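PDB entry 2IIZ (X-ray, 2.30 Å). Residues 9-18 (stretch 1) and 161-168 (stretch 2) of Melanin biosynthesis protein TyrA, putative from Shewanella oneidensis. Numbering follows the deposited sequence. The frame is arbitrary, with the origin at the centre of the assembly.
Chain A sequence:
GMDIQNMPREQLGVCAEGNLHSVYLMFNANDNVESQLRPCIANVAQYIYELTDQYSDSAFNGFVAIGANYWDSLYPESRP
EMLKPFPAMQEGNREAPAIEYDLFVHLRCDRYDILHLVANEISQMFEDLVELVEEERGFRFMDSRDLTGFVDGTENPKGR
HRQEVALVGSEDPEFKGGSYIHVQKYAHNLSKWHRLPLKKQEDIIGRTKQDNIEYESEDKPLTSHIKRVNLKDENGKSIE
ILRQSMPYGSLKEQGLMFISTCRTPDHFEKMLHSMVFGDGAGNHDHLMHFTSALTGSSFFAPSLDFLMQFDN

Stretch 1, residues 9-18: REQLGVCAEG
Stretch 2 (161-168) HRQEVALV

An irregular segment, residues 9-18, lies against the last turns of a helix that begins earlier in the chain, runs through 161-166 and gives way to extended backbone at Leu167. The helix is carried here by the bonds Val165 N to His161 O (2.9 Å), Ala166 N to Arg162 O (2.8 Å) and Leu167 N to Gln163 O (3.0 Å). Leu167 itself, at phi/psi -101/136, is the first residue to leave helical conformation. Stretch 1 enters extended, Glu10 at -67/148 and Gln11 at -67/141, then folds through a type I turn from Gln11 to Val14, closed by a weak bond from Val14 N to Gln11 O (3.5 Å). Cys15 (-103/7) ends this bend, and Ala16, Glu17 and Gly18 run extended again. The two stretches run in opposite senses: Glu10 sits beside Leu167, CA to CA 7.7 Å, and Cys15 beside Arg162, CA to CA 6.2 Å. Together they bury 411 Å².

Arg162 provides the polar anchor. Its CB points toward stretch 1, and chi1 m (-58°) with chi2 t (167°) extends the chain before chi3 p (86°) and chi4 at 79° turn the guanidinium so that its edge meets two successive carbonyls. Arg162 NE donates to Cys15 O at 2.9 Å with an angle of 159°; Arg162 NH2 reaches the same oxygen weakly at 3.3 Å and also gives a weak bond to Ala16 O at 3.0 Å. NH1 is satisfied elsewhere in the structure. A guanidinium suits this place because its several N-H groups can serve two neighbouring carbonyls of a loop. Ala16 contributes its carbonyl while its CB points away.

Glu17 adds charge. Its CB points sideways, but chi1 m (-66°) and chi2 m (-62°) fold the carboxylate back over one face of the guanidinium, where Glu17 OE2 forms a long salt bridge with Arg162 NE at 3.7 Å. That oxygen lies well out of the guanidinium plane, so the attraction is electrostatic and no N-H points at it.

Cys15 has the largest area covered by the other stretch, 93 Å². With chi1 m (-64°), Cys15 SG packs 3.7 Å from Ala166 CB and 4.3 Å from Leu167 CG, while its carbonyl serves Arg162. The small alanine leaves room for this close sulfur contact. Beside it, Val14, chi1 t (178°), brings Val14 CG1 to 4.4 Å from both Ala166 CB and Leu167 CD2. Leu167, chi1 m (-60°) and chi2 t (179°), points its CB toward stretch 1 and joins this apolar patch through CG and CD2, while CD1 turns to Glu10.

CD1 of Leu167 lies 3.7 Å from Glu10 CD. Glu10 points its CB toward stretch 2, and chi1 p (78°) with chi2 at -94° lays its carboxylate alongside, Glu10 OE2 4.0 Å from Gln163 CG. These are packing contacts made by the aliphatic parts of Leu167 and Gln163.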

# COMPACT_ATOMS: atom_id res chain seq x y z
N ARG A 9 11.42 -19.06 23.59
CA ARG A 9 11.45 -19.03 22.14
C ARG A 9 11.23 -17.61 21.66
O ARG A 9 10.18 -17.02 21.93
CB ARG A 9 10.37 -19.93 21.56
CG ARG A 9 10.57 -21.39 21.87
CD ARG A 9 9.35 -22.19 21.43
NE ARG A 9 8.23 -21.99 22.34
CZ ARG A 9 6.99 -22.41 22.11
NH1 ARG A 9 6.66 -23.05 20.99
NH2 ARG A 9 6.06 -22.17 23.03
N GLU A 10 12.23 -17.07 20.96
CA GLU A 10 12.09 -15.75 20.39
C GLU A 10 11.02 -15.77 19.30
O GLU A 10 10.84 -16.79 18.62
CB GLU A 10 13.42 -15.25 19.81
CG GLU A 10 13.81 -15.82 18.42
CD GLU A 10 14.71 -17.03 18.55
OE1 GLU A 10 14.57 -17.75 19.55
OE2 GLU A 10 15.56 -17.24 17.65
N GLN A 11 10.32 -14.65 19.15
CA GLN A 11 9.40 -14.49 18.04
C GLN A 11 10.20 -14.43 16.76
O GLN A 11 11.28 -13.83 16.70
CB GLN A 11 8.57 -13.23 18.20
CG GLN A 11 7.61 -13.33 19.36
CD GLN A 11 6.71 -12.14 19.46
OE1 GLN A 11 5.89 -11.90 18.59
NE2 GLN A 11 6.84 -11.39 20.54
N LEU A 12 9.67 -15.07 15.72
CA LEU A 12 10.46 -15.37 14.54
C LEU A 12 10.71 -14.16 13.66
O LEU A 12 11.66 -14.15 12.88
CB LEU A 12 9.78 -16.47 13.73
CG LEU A 12 9.57 -17.80 14.44
CD1 LEU A 12 8.91 -18.81 13.52
CD2 LEU A 12 10.90 -18.35 14.95
N GLY A 13 9.87 -13.13 13.78
CA GLY A 13 9.98 -11.97 12.89
C GLY A 13 11.05 -10.98 13.33
O GLY A 13 11.34 -10.04 12.62
N VAL A 14 11.64 -11.19 14.50
CA VAL A 14 12.58 -10.21 15.05
C VAL A 14 13.86 -10.22 14.27
O VAL A 14 14.39 -9.15 13.92
CB VAL A 14 12.93 -10.49 16.51
CG1 VAL A 14 13.95 -9.46 17.00
CG2 VAL A 14 11.68 -10.43 17.39
N CYS A 15 14.36 -11.43 14.02
CA CYS A 15 15.62 -11.65 13.30
C CYS A 15 15.41 -12.10 11.85
O CYS A 15 16.37 -12.44 11.16
CB CYS A 15 16.45 -12.69 14.01
SG CYS A 15 17.00 -12.26 15.66
N ALA A 16 14.18 -12.09 11.36
CA ALA A 16 13.91 -12.66 10.04
C ALA A 16 14.75 -11.98 8.98
O ALA A 16 15.04 -10.78 9.08
CB ALA A 16 12.43 -12.54 9.69
N GLU A 17 15.13 -12.74 7.97
CA GLU A 17 15.72 -12.18 6.76
C GLU A 17 14.68 -11.28 6.06
O GLU A 17 13.48 -11.34 6.36
CB GLU A 17 16.18 -13.28 5.80
CG GLU A 17 17.34 -14.14 6.30
CD GLU A 17 18.62 -13.34 6.54
OE1 GLU A 17 18.78 -12.28 5.88
OE2 GLU A 17 19.46 -13.76 7.39
N GLY A 18 15.15 -10.45 5.14
CA GLY A 18 14.29 -9.45 4.46
C GLY A 18 13.13 -10.04 3.69
O GLY A 18 13.17 -11.23 3.36
N HIS A 161 24.94 -14.44 14.14
CA HIS A 161 25.28 -13.17 14.77
C HIS A 161 24.03 -12.32 15.01
O HIS A 161 23.96 -11.60 16.00
CB HIS A 161 26.30 -12.38 13.95
CG HIS A 161 27.01 -11.33 14.75
ND1 HIS A 161 27.73 -11.63 15.89
CD2 HIS A 161 27.10 -9.99 14.58
CE1 HIS A 161 28.24 -10.52 16.39
NE2 HIS A 161 27.87 -9.51 15.61
N ARG A 162 23.06 -12.39 14.10
CA ARG A 162 21.78 -11.68 14.28
C ARG A 162 21.16 -11.98 15.64
O ARG A 162 20.75 -11.08 16.36
CB ARG A 162 20.77 -12.12 13.23
CG ARG A 162 21.22 -11.89 11.81
CD ARG A 162 20.32 -12.62 10.83
NE ARG A 162 19.15 -11.84 10.49
CZ ARG A 162 19.14 -10.84 9.61
NH1 ARG A 162 20.25 -10.47 8.98
NH2 ARG A 162 18.00 -10.19 9.37
N GLN A 163 21.10 -13.25 15.99
CA GLN A 163 20.52 -13.62 17.27
C GLN A 163 21.35 -12.99 18.41
O GLN A 163 20.81 -12.39 19.34
CB GLN A 163 20.40 -15.15 17.38
CG GLN A 163 19.12 -15.74 16.69
CD GLN A 163 19.13 -15.65 15.16
OE1 GLN A 163 20.18 -15.44 14.55
NE2 GLN A 163 17.95 -15.79 14.53
N GLU A 164 22.67 -13.13 18.30
CA GLU A 164 23.62 -12.59 19.28
C GLU A 164 23.39 -11.09 19.53
O GLU A 164 23.42 -10.62 20.68
CB GLU A 164 25.05 -12.83 18.75
CG GLU A 164 26.17 -12.62 19.77
CD GLU A 164 26.48 -13.86 20.58
OE1 GLU A 164 25.94 -14.94 20.26
OE2 GLU A 164 27.27 -13.73 21.54
N VAL A 165 23.16 -10.34 18.46
CA VAL A 165 22.98 -8.88 18.55
C VAL A 165 21.58 -8.53 19.03
O VAL A 165 21.42 -7.67 19.88
CB VAL A 165 23.24 -8.19 17.20
CG1 VAL A 165 22.85 -6.70 17.24
CG2 VAL A 165 24.69 -8.32 16.81
N ALA A 166 20.57 -9.20 18.49
CA ALA A 166 19.18 -8.79 18.67
C ALA A 166 18.52 -9.24 19.97
O ALA A 166 17.73 -8.48 20.53
CB ALA A 166 18.33 -9.28 17.49
N LEU A 167 18.85 -10.44 20.44
CA LEU A 167 18.10 -11.10 21.51
C LEU A 167 18.73 -11.00 22.89
O LEU A 167 19.94 -11.20 23.06
CB LEU A 167 17.89 -12.58 21.17
CG LEU A 167 17.14 -12.91 19.88
CD1 LEU A 167 17.02 -14.43 19.68
CD2 LEU A 167 15.76 -12.28 19.85
N VAL A 168 17.90 -10.70 23.89
CA VAL A 168 18.34 -10.73 25.29
C VAL A 168 18.73 -12.16 25.62
O VAL A 168 18.11 -13.11 25.11
CB VAL A 168 17.22 -10.29 26.26
CG2 VAL A 168 16.70 -8.88 25.92